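Local coordinates for putative exported protein (Burkholderia pseudomallei, PDB 4JGB), which probably binds NAD or NADP through a Rossmann-type fold and may act as an oxidoreductase on CH-NH groups, at residues 150-155 / 196-201; 25-30 / 163-168; 69-74 / 88-93; 18-23 / 186-191. One frame throughout, in Å; residues are numbered along the deposited sequence.

Interaction 1 of 4, residues 150-155 / 196-201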
# COMPACT_ATOMS: atom_id res chain seq x y z
N ASP A 150 13.38 -4.12 1.49
CA ASP A 150 12.44 -4.84 0.60
C ASP A 150 11.07 -4.17 0.56
O ASP A 150 10.11 -4.62 1.18
CB ASP A 150 12.26 -6.30 1.01
CG ASP A 150 13.55 -7.08 0.95
OD1 ASP A 150 14.47 -6.68 0.20
OD2 ASP A 150 13.64 -8.10 1.67
N TRP A 151 11.00 -3.08 -0.18
CA TRP A 151 9.78 -2.34 -0.28
C TRP A 151 9.00 -2.74 -1.51
O TRP A 151 9.57 -3.27 -2.48
CB TRP A 151 10.07 -0.81 -0.21
CG TRP A 151 10.94 -0.30 -1.33
CD1 TRP A 151 12.30 -0.04 -1.28
CD2 TRP A 151 10.52 0.03 -2.66
NE1 TRP A 151 12.74 0.45 -2.49
CE2 TRP A 151 11.67 0.50 -3.36
CE3 TRP A 151 9.29 -0.01 -3.32
CZ2 TRP A 151 11.62 0.89 -4.72
CZ3 TRP A 151 9.23 0.40 -4.68
CH2 TRP A 151 10.40 0.82 -5.36
N THR A 152 7.69 -2.52 -1.45
CA THR A 152 6.79 -2.73 -2.58
C THR A 152 5.80 -1.57 -2.60
O THR A 152 5.22 -1.21 -1.57
CB THR A 152 6.02 -4.07 -2.45
OG1 THR A 152 6.92 -5.14 -2.72
CG2 THR A 152 4.87 -4.15 -3.48
N PHE A 153 5.62 -0.96 -3.77
CA PHE A 153 4.70 0.16 -3.90
C PHE A 153 3.51 -0.43 -4.63
O PHE A 153 3.57 -0.65 -5.84
CB PHE A 153 5.41 1.24 -4.70
CG PHE A 153 4.58 2.47 -4.98
CD1 PHE A 153 4.45 3.48 -4.03
CD2 PHE A 153 4.00 2.65 -6.24
CE1 PHE A 153 3.72 4.63 -4.33
CE2 PHE A 153 3.26 3.79 -6.53
CZ PHE A 153 3.12 4.79 -5.58
N PHE A 154 2.45 -0.75 -3.89
CA PHE A 154 1.37 -1.59 -4.39
C PHE A 154 0.14 -0.75 -4.76
O PHE A 154 -0.69 -0.54 -3.91
CB PHE A 154 0.96 -2.68 -3.35
CG PHE A 154 0.37 -3.94 -3.98
CD1 PHE A 154 -0.76 -3.87 -4.81
CD2 PHE A 154 0.96 -5.19 -3.77
CE1 PHE A 154 -1.26 -4.99 -5.44
CE2 PHE A 154 0.45 -6.33 -4.37
CZ PHE A 154 -0.67 -6.24 -5.20
N SER A 155 0.04 -0.29 -6.02
CA SER A 155 -1.09 0.57 -6.44
C SER A 155 -2.38 -0.19 -6.68
O SER A 155 -2.35 -1.26 -7.30
CB SER A 155 -0.77 1.36 -7.72
OG SER A 155 0.39 2.16 -7.52
N VAL A 196 -1.71 -8.82 0.77
CA VAL A 196 -1.21 -9.76 1.77
C VAL A 196 -0.45 -10.94 1.10
O VAL A 196 0.53 -11.44 1.66
CB VAL A 196 -2.36 -10.26 2.69
CG1 VAL A 196 -1.86 -11.36 3.61
CG2 VAL A 196 -2.97 -9.11 3.53
N ASP A 197 -0.86 -11.38 -0.10
CA ASP A 197 -0.08 -12.42 -0.84
C ASP A 197 1.32 -11.86 -1.09
O ASP A 197 2.33 -12.58 -1.00
CB ASP A 197 -0.68 -12.75 -2.24
CG ASP A 197 -1.93 -13.64 -2.19
OD1 ASP A 197 -2.26 -14.27 -1.17
OD2 ASP A 197 -2.58 -13.72 -3.24
N GLU A 198 1.40 -10.57 -1.40
CA GLU A 198 2.68 -9.96 -1.76
C GLU A 198 3.58 -9.83 -0.55
O GLU A 198 4.79 -10.04 -0.64
CB GLU A 198 2.50 -8.60 -2.48
CG GLU A 198 3.82 -7.88 -2.85
CD GLU A 198 4.87 -8.78 -3.54
OE1 GLU A 198 4.48 -9.82 -4.14
OE2 GLU A 198 6.09 -8.45 -3.49
N ILE A 199 2.98 -9.50 0.59
CA ILE A 199 3.67 -9.56 1.89
C ILE A 199 4.32 -10.93 2.13
O ILE A 199 5.47 -10.99 2.58
CB ILE A 199 2.74 -9.21 3.07
CG1 ILE A 199 2.33 -7.72 3.00
CG2 ILE A 199 3.40 -9.53 4.42
CD1 ILE A 199 1.42 -7.26 4.12
N GLU A 200 3.62 -12.00 1.81
CA GLU A 200 4.13 -13.37 2.00
C GLU A 200 5.12 -13.77 0.90
O GLU A 200 6.09 -14.42 1.19
CB GLU A 200 2.99 -14.39 1.99
CG GLU A 200 2.10 -14.34 3.22
CD GLU A 200 0.76 -15.00 2.97
OE1 GLU A 200 0.57 -15.62 1.90
OE2 GLU A 200 -0.13 -14.86 3.85
N GLN A 201 4.85 -13.39 -0.35
CA GLN A 201 5.57 -13.96 -1.51
C GLN A 201 6.75 -13.17 -2.03
O GLN A 201 7.65 -13.73 -2.65
CB GLN A 201 4.59 -14.16 -2.69
CG GLN A 201 3.44 -15.07 -2.32
CD GLN A 201 2.27 -14.97 -3.27
OE1 GLN A 201 2.23 -14.12 -4.15
NE2 GLN A 201 1.32 -15.89 -3.10

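Interaction 2 of 4, residues 25-30 / 163-168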
# COMPACT_ATOMS: atom_id res chain seq x y z
N ALA A 25 -5.16 -10.44 6.60
CA ALA A 25 -3.96 -10.96 7.24
C ALA A 25 -4.31 -11.78 8.51
O ALA A 25 -3.80 -12.88 8.68
CB ALA A 25 -2.96 -9.86 7.55
N ALA A 26 -5.21 -11.24 9.35
CA ALA A 26 -5.66 -11.96 10.57
C ALA A 26 -6.27 -13.33 10.26
O ALA A 26 -5.96 -14.30 10.94
CB ALA A 26 -6.65 -11.12 11.37
N ARG A 27 -7.11 -13.43 9.22
CA ARG A 27 -7.81 -14.67 8.97
C ARG A 27 -6.84 -15.78 8.49
O ARG A 27 -7.21 -16.97 8.52
CB ARG A 27 -8.95 -14.48 7.96
CG ARG A 27 -8.55 -14.26 6.49
CD ARG A 27 -9.79 -13.88 5.66
NE ARG A 27 -10.70 -15.03 5.51
CZ ARG A 27 -11.96 -15.01 5.05
NH1 ARG A 27 -12.54 -13.88 4.66
NH2 ARG A 27 -12.64 -16.15 4.98
N ARG A 28 -5.62 -15.38 8.08
CA ARG A 28 -4.57 -16.32 7.62
C ARG A 28 -3.69 -16.77 8.79
O ARG A 28 -2.84 -17.67 8.65
CB ARG A 28 -3.68 -15.67 6.55
CG ARG A 28 -4.41 -15.22 5.28
CD ARG A 28 -3.43 -14.64 4.24
NE ARG A 28 -4.13 -14.09 3.08
CZ ARG A 28 -3.62 -13.91 1.85
NH1 ARG A 28 -2.36 -14.22 1.56
NH2 ARG A 28 -4.40 -13.41 0.91
N GLY A 29 -3.86 -16.13 9.94
CA GLY A 29 -3.08 -16.51 11.14
C GLY A 29 -1.87 -15.59 11.34
O GLY A 29 -1.06 -15.83 12.24
N HIS A 30 -1.76 -14.52 10.53
CA HIS A 30 -0.71 -13.51 10.80
C HIS A 30 -1.10 -12.75 12.05
O HIS A 30 -2.29 -12.61 12.32
CB HIS A 30 -0.49 -12.57 9.60
CG HIS A 30 -0.04 -13.27 8.36
ND1 HIS A 30 1.09 -14.06 8.32
CD2 HIS A 30 -0.56 -13.30 7.11
CE1 HIS A 30 1.24 -14.55 7.10
NE2 HIS A 30 0.26 -14.08 6.34
N GLY A 163 -16.52 -5.10 -2.76
CA GLY A 163 -17.13 -5.91 -3.81
C GLY A 163 -17.01 -7.39 -3.50
O GLY A 163 -17.24 -7.80 -2.38
N GLU A 164 -16.64 -8.21 -4.49
CA GLU A 164 -16.58 -9.66 -4.25
C GLU A 164 -15.18 -10.11 -3.76
O GLU A 164 -14.18 -9.58 -4.20
CB GLU A 164 -17.01 -10.42 -5.52
N ARG A 165 -15.13 -11.04 -2.81
CA ARG A 165 -13.89 -11.68 -2.43
C ARG A 165 -13.80 -12.94 -3.31
O ARG A 165 -14.39 -13.97 -2.98
CB ARG A 165 -13.91 -12.01 -0.93
CG ARG A 165 -12.56 -12.39 -0.34
CD ARG A 165 -12.61 -12.83 1.13
NE ARG A 165 -11.25 -13.15 1.61
CZ ARG A 165 -10.75 -14.38 1.61
NH1 ARG A 165 -11.50 -15.40 1.21
NH2 ARG A 165 -9.53 -14.61 2.03
N THR A 166 -13.12 -12.87 -4.45
CA THR A 166 -13.08 -14.03 -5.36
C THR A 166 -11.74 -14.77 -5.32
O THR A 166 -11.65 -15.98 -5.61
CB THR A 166 -13.31 -13.63 -6.82
OG1 THR A 166 -12.14 -12.97 -7.32
CG2 THR A 166 -14.56 -12.72 -6.98
N GLY A 167 -10.68 -14.01 -5.02
CA GLY A 167 -9.31 -14.54 -5.04
C GLY A 167 -8.80 -14.76 -6.45
O GLY A 167 -7.76 -15.40 -6.64
N ARG A 168 -9.54 -14.22 -7.43
CA ARG A 168 -9.20 -14.33 -8.86
C ARG A 168 -9.01 -12.94 -9.50
O ARG A 168 -9.96 -12.18 -9.64
CB ARG A 168 -10.25 -15.15 -9.62
CG ARG A 168 -10.35 -16.61 -9.15
CD ARG A 168 -11.37 -17.45 -9.94
NE ARG A 168 -12.70 -16.83 -9.99
CZ ARG A 168 -13.69 -17.05 -9.11
NH1 ARG A 168 -13.54 -17.91 -8.10
NH2 ARG A 168 -14.87 -16.43 -9.26

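Interaction 3 of 4, residues 69-74 / 88-93. With SO4 (sulfate ion), chain D; SO4 (sulfate ion), chain E.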
# COMPACT_ATOMS: atom_id res chain seq x y z
N VAL A 69 6.28 -3.84 7.93
CA VAL A 69 5.46 -2.65 8.17
C VAL A 69 4.69 -2.29 6.89
O VAL A 69 5.26 -2.24 5.79
CB VAL A 69 6.28 -1.50 8.77
CG1 VAL A 69 7.29 -1.00 7.75
CG2 VAL A 69 5.38 -0.36 9.19
N ALA A 70 3.38 -2.08 7.02
CA ALA A 70 2.54 -1.68 5.86
C ALA A 70 1.78 -0.37 6.11
O ALA A 70 1.33 -0.09 7.22
CB ALA A 70 1.56 -2.82 5.47
N SER A 71 1.61 0.42 5.06
CA SER A 71 0.79 1.62 5.15
C SER A 71 -0.40 1.50 4.18
O SER A 71 -0.20 1.29 2.98
CB SER A 71 1.65 2.87 4.88
OG SER A 71 0.86 3.98 4.50
N ALA A 72 -1.60 1.66 4.71
CA ALA A 72 -2.84 1.34 3.98
C ALA A 72 -3.80 2.51 3.85
O ALA A 72 -4.98 2.32 3.58
CB ALA A 72 -3.56 0.18 4.64
N TYR A 73 -3.29 3.71 4.07
CA TYR A 73 -4.05 4.91 3.72
C TYR A 73 -4.57 4.81 2.29
O TYR A 73 -3.79 4.61 1.36
CB TYR A 73 -3.19 6.15 3.88
CG TYR A 73 -2.73 6.31 5.29
CD1 TYR A 73 -3.63 6.63 6.31
CD2 TYR A 73 -1.39 6.13 5.61
CE1 TYR A 73 -3.20 6.77 7.63
CE2 TYR A 73 -0.95 6.27 6.92
CZ TYR A 73 -1.86 6.60 7.91
OH TYR A 73 -1.40 6.74 9.20
N GLY A 74 -5.88 4.91 2.14
CA GLY A 74 -6.52 4.87 0.83
C GLY A 74 -7.02 6.24 0.43
O GLY A 74 -6.58 7.24 1.00
N LYS A 88 8.56 8.42 3.30
CA LYS A 88 9.85 8.76 3.89
C LYS A 88 9.92 8.34 5.35
O LYS A 88 10.94 7.79 5.81
CB LYS A 88 10.13 10.26 3.77
CG LYS A 88 10.42 10.72 2.35
CD LYS A 88 11.07 12.11 2.28
CE LYS A 88 11.35 12.46 0.82
NZ LYS A 88 12.13 13.71 0.56
N ALA A 89 8.84 8.59 6.08
CA ALA A 89 8.81 8.28 7.52
C ALA A 89 8.78 6.78 7.74
O ALA A 89 9.40 6.28 8.67
CB ALA A 89 7.62 8.97 8.20
N LEU A 90 8.08 6.07 6.86
CA LEU A 90 8.05 4.61 6.90
C LEU A 90 9.42 4.01 6.70
O LEU A 90 9.84 3.14 7.46
CB LEU A 90 7.11 4.04 5.84
CG LEU A 90 5.63 3.88 6.18
CD1 LEU A 90 5.00 3.09 5.05
CD2 LEU A 90 5.42 3.15 7.50
N VAL A 91 10.11 4.46 5.66
CA VAL A 91 11.44 3.95 5.31
C VAL A 91 12.40 4.23 6.45
O VAL A 91 13.18 3.34 6.83
CB VAL A 91 11.99 4.60 4.03
CG1 VAL A 91 13.48 4.32 3.89
CG2 VAL A 91 11.22 4.14 2.81
N ASP A 92 12.36 5.44 7.00
CA ASP A 92 13.30 5.80 8.11
C ASP A 92 13.03 4.94 9.36
O ASP A 92 13.96 4.40 9.99
CB ASP A 92 13.20 7.31 8.42
CG ASP A 92 14.04 7.71 9.60
OD1 ASP A 92 15.26 7.47 9.56
OD2 ASP A 92 13.49 8.26 10.58
N GLY A 93 11.75 4.80 9.71
CA GLY A 93 11.32 3.92 10.81
C GLY A 93 11.77 2.49 10.60
O GLY A 93 12.34 1.88 11.50
S SO4 D . -9.59 4.59 2.64
O1 SO4 D . -9.07 3.25 2.22
O2 SO4 D . -10.71 4.52 3.62
O3 SO4 D . -8.49 5.42 3.24
O4 SO4 D . -10.06 5.33 1.43
S SO4 E . -3.39 8.10 12.35
O1 SO4 E . -2.84 8.02 13.72
O2 SO4 E . -2.80 7.10 11.43
O3 SO4 E . -4.85 7.87 12.42
O4 SO4 E . -3.11 9.45 11.80

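Interaction 4 of 4, residues 18-23 / 186-191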
# COMPACT_ATOMS: atom_id res chain seq x y z
N GLY A 18 -7.64 -0.41 4.27
CA GLY A 18 -6.83 -0.86 5.39
C GLY A 18 -7.52 -1.90 6.26
O GLY A 18 -6.88 -2.87 6.68
N SER A 19 -8.80 -1.71 6.56
CA SER A 19 -9.57 -2.69 7.35
C SER A 19 -9.63 -4.07 6.67
O SER A 19 -9.62 -5.11 7.34
CB SER A 19 -10.98 -2.17 7.60
OG SER A 19 -11.70 -2.08 6.37
N ARG A 20 -9.66 -4.08 5.34
CA ARG A 20 -9.71 -5.33 4.56
C ARG A 20 -8.36 -6.02 4.53
O ARG A 20 -8.25 -7.26 4.57
CB ARG A 20 -10.24 -5.03 3.17
CG ARG A 20 -11.75 -4.96 3.22
CD ARG A 20 -12.39 -4.17 2.11
NE ARG A 20 -13.85 -4.06 2.30
CZ ARG A 20 -14.47 -3.06 2.92
NH1 ARG A 20 -13.77 -2.09 3.47
NH2 ARG A 20 -15.78 -3.05 3.03
N ILE A 21 -7.30 -5.23 4.50
CA ILE A 21 -5.96 -5.76 4.63
C ILE A 21 -5.78 -6.41 6.02
O ILE A 21 -5.33 -7.55 6.10
CB ILE A 21 -4.89 -4.68 4.34
CG1 ILE A 21 -4.95 -4.28 2.86
CG2 ILE A 21 -3.50 -5.19 4.75
CD1 ILE A 21 -4.08 -3.09 2.44
N ALA A 22 -6.16 -5.71 7.09
CA ALA A 22 -5.99 -6.26 8.43
C ALA A 22 -6.75 -7.55 8.61
O ALA A 22 -6.25 -8.48 9.20
CB ALA A 22 -6.42 -5.24 9.51
N ALA A 23 -7.98 -7.61 8.11
CA ALA A 23 -8.82 -8.80 8.26
C ALA A 23 -8.30 -9.97 7.42
O ALA A 23 -8.35 -11.15 7.85
CB ALA A 23 -10.26 -8.46 7.86
N ILE A 186 -10.73 -3.40 -9.29
CA ILE A 186 -10.44 -4.44 -8.30
C ILE A 186 -11.36 -4.19 -7.10
O ILE A 186 -11.53 -3.04 -6.71
CB ILE A 186 -8.93 -4.47 -7.90
CG1 ILE A 186 -8.55 -5.79 -7.20
CG2 ILE A 186 -8.57 -3.32 -6.95
CD1 ILE A 186 -8.46 -6.99 -8.10
N SER A 187 -11.93 -5.25 -6.52
CA SER A 187 -12.67 -5.10 -5.27
C SER A 187 -11.64 -4.92 -4.17
O SER A 187 -10.49 -5.33 -4.30
CB SER A 187 -13.55 -6.33 -4.97
OG SER A 187 -12.78 -7.37 -4.39
N ALA A 188 -12.06 -4.26 -3.09
CA ALA A 188 -11.16 -3.95 -2.01
C ALA A 188 -10.72 -5.26 -1.30
O ALA A 188 -9.59 -5.40 -0.85
CB ALA A 188 -11.84 -2.95 -1.05
N GLU A 189 -11.63 -6.23 -1.28
CA GLU A 189 -11.37 -7.55 -0.69
C GLU A 189 -10.31 -8.25 -1.52
O GLU A 189 -9.37 -8.84 -0.96
CB GLU A 189 -12.67 -8.42 -0.65
CG GLU A 189 -13.82 -7.96 0.27
CD GLU A 189 -14.48 -6.66 -0.19
OE1 GLU A 189 -14.30 -6.31 -1.38
OE2 GLU A 189 -15.15 -5.99 0.66
N ASP A 190 -10.49 -8.25 -2.85
CA ASP A 190 -9.48 -8.85 -3.73
C ASP A 190 -8.13 -8.12 -3.67
O ASP A 190 -7.08 -8.76 -3.65
CB ASP A 190 -9.98 -9.04 -5.16
CG ASP A 190 -10.87 -10.27 -5.29
OD1 ASP A 190 -10.68 -11.24 -4.51
OD2 ASP A 190 -11.78 -10.27 -6.15
N TYR A 191 -8.15 -6.79 -3.68
CA TYR A 191 -6.90 -6.03 -3.51
C TYR A 191 -6.17 -6.45 -2.23
O TYR A 191 -4.93 -6.66 -2.22
CB TYR A 191 -7.16 -4.52 -3.53
CG TYR A 191 -5.92 -3.70 -3.23
CD1 TYR A 191 -5.08 -3.25 -4.27
CD2 TYR A 191 -5.63 -3.30 -1.91
CE1 TYR A 191 -3.96 -2.47 -3.98
CE2 TYR A 191 -4.49 -2.54 -1.62
CZ TYR A 191 -3.67 -2.13 -2.65
OH TYR A 191 -2.57 -1.36 -2.36

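Interaction 1 of 4, residues 150-155 / 196-201
Glu-198 of helix 188-201 reaches across to Thr-152 and Phe-154 of strand 150-155, the packing of a helix on the parallel part of the mixed sheet in a Rossmann-type fold. Residues 152 and 154 point to this face of the sheet, while Trp-151 and Phe-153 turn to the other, where helix 130-143 covers them. The glutamate side chain makes the whole contact. Its CB lies in the plane of the Phe-154 ring at the ring's edge, 3.6 Å from CE2. With Glu-198 CG opposite the backbone N (chi1 178°), the chain leaves the helix toward the strand. Glu-198 CG comes to 3.9 Å from Thr-152 CG2, a methyl. The same Glu-198 CG is 4.0 Å from Phe-154 CE2. A bend at the next bond (chi2 48°) then swings the carboxylate off the ring and over to the threonine, its plane inclined 47° to the phenyl plane. There Glu-198 OE2 approaches Thr-152 OG1 to 3.5 Å without a hydrogen bond; each oxygen has a polar partner in Phe-204. The threonine hydroxyl gives its proton to the carbonyl O of Phe-204, in the turn between the helix and strand 207-212. Glu-198 OE2 accepts from the backbone N of that same residue and forms a salt bridge with Arg-101 of the neighbouring strand 101-105. OE2, buried here, is met by one cation and one amide, which would probably favour the charged form. Phe-204 is therefore held at both ends of its backbone, its N by Glu-198 OE2 and its O by Thr-152 OG1.

Interaction 2 of 4, residues 25-30 / 163-168
The guanidinium groups of Arg-27 and Arg-165 lie flat on one another, 3.7 Å between centres and only 16° between planes. On one face of the Arg-27 group sits CZ of Arg-165, displaced toward the rim; one face of the Arg-165 group carries Arg-27 NH1, which is 3.4 Å from Arg-165 NE. Both nitrogens are donors, so no hydrogen bond joins them. The side chains arrive from opposite directions: that of Arg-165 is extended, whereas Arg-27 kinks at chi3 (-70°) to lay its end flat, and Arg-165 NH2 also comes within 3.7 Å of Arg-27 CD. Within the segments, Thr-166 OG1 accepts from Arg-168 N at 2.9 Å in an ST turn, and helix 16-27 closes at Gly-29 in a Schellman motif. Stacking face to face leaves the N-H rims pointing outward, where anions can be met. Arg-165 NH2 uses this to form a salt bridge with Glu-24, whose other carboxylate oxygen pairs with Arg-28 NH2, and this negative charge probably eases the closeness of the two cations. The arrangement is a surface arginine-arginine stack with Glu-24 as counter-charge, joining the C-terminal end of helix 16-27 to the loop between strands 159-161 and 170-172.

Interaction 3 of 4, residues 69-74 / 88-93
Tyr-73 OH donates a 2.7 Å hydrogen bond to O2 of a sulfate (chain E), just beyond the point where Val-69 and Ser-71 of the same segment pack against Leu-90. That oxygen lies at the edge of the phenol ring, in its plane, and the ion is also bound by Arg-37 N. One residue on, Gly-74 N gives a 2.9 Å bond to O3 of a second sulfate (chain D), bent to 133° at the hydrogen. This ion also accepts from the backbone N of Met-16 and Ile-17, at the start of helix 16-27.

The contact between strand 68-71 and helix 83-97, two parts of a beta-alpha-beta unit, is apolar, carbon against carbon, with no hydrogen bond across it. Leu-90 divides its two methyls: CD2 meets Val-69 CG2 at 3.9 Å, and CD1 presses on Ser-71 CB at 3.4 Å, closer than usual for two carbons. Val-69 CG2 stands opposite its backbone N, which places this methyl in front of the leucine. Phe-11, Leu-53 and Val-104 also touch Leu-90.

The sulfates probably come from the crystallisation liquor, but the chain D ion sits by the glycine-rich GxxGxxG turn, consistent with a site for dinucleotide phosphates. The chemistry thus changes along one segment: the strand meets the helix through buried apolar packing, and the loop that follows it offers donors to anions.

Interaction 4 of 4, residues 18-23 / 186-191
Arg-20 of helix 16-27 and Ala-188 of helix 188-201 make the tightest part of this contact, with Arg-20 CD 3.4 Å from Ala-188 CB. The small alanine is consistent with the close approach of the helices, the CA atoms of Arg-20 and Glu-189 being 5.9 Å apart. On the buried side the contact is ordinary apolar packing: Ile-21 CD1 stands 4.1 Å from CE2 of Tyr-191, at the edge of its ring. The phenol continues past the isoleucine, and its OH is hydrogen-bonded to the carbonyl O of Phe-154.

The outer side, by contrast, is partly open to solvent and polar. Arg-20 runs extended across the end of helix 188-201 and gives NE to Glu-189 OE2 in a salt bridge of 2.8 Å, with 159° at the hydrogen. OE2 lies in the guanidinium plane, yet the donor reaches it from 60° out of the carboxylate plane, the two groups being nearly perpendicular. A single N-H carries this bridge; NH1 of Arg-20 instead turns back to the O of Met-16 in its own helix. Glu-189 is bent at chi2 (68°), which curls its carboxylate back toward the arginine, and its OE1 accepts from Gly-163 N.

Ser-187 is the N-cap of helix 188-201, OG accepting from Asp-190 N at 2.9 Å and bonding onward to Glu-164 O. Helices 16-27 and 188-201 lie side by side on the sheet, Ile-21 also packing on Ala-192, Phe-195 and Val-196, while strand 159-161 backs Tyr-191 through Ile-160.

Interactions 1, 2 and 4 lie on one face of the mixed sheet, around helices 16-27 and 188-201, and interaction 3 on the other, under helix 83-97. Interactions 2 and 4 share helix 16-27, their centres 7 Å apart; interactions 1 and 4 share helix 188-201, at 13 Å. Interactions 2 and 3, 22 Å apart, do not touch. Along the chain, interaction 4 encloses interactions 2 and 3, interaction 3 closes before interaction 1 opens, and interaction 1 alternates with interactions 2 and 4. Asp-197 and Arg-28 join interactions 1 and 2 by a salt bridge, and Ala-72 packs on Gly-18 between interactions 3 and 4. The last long helix is thus tied to the first beside the likely dinucleotide-binding turn.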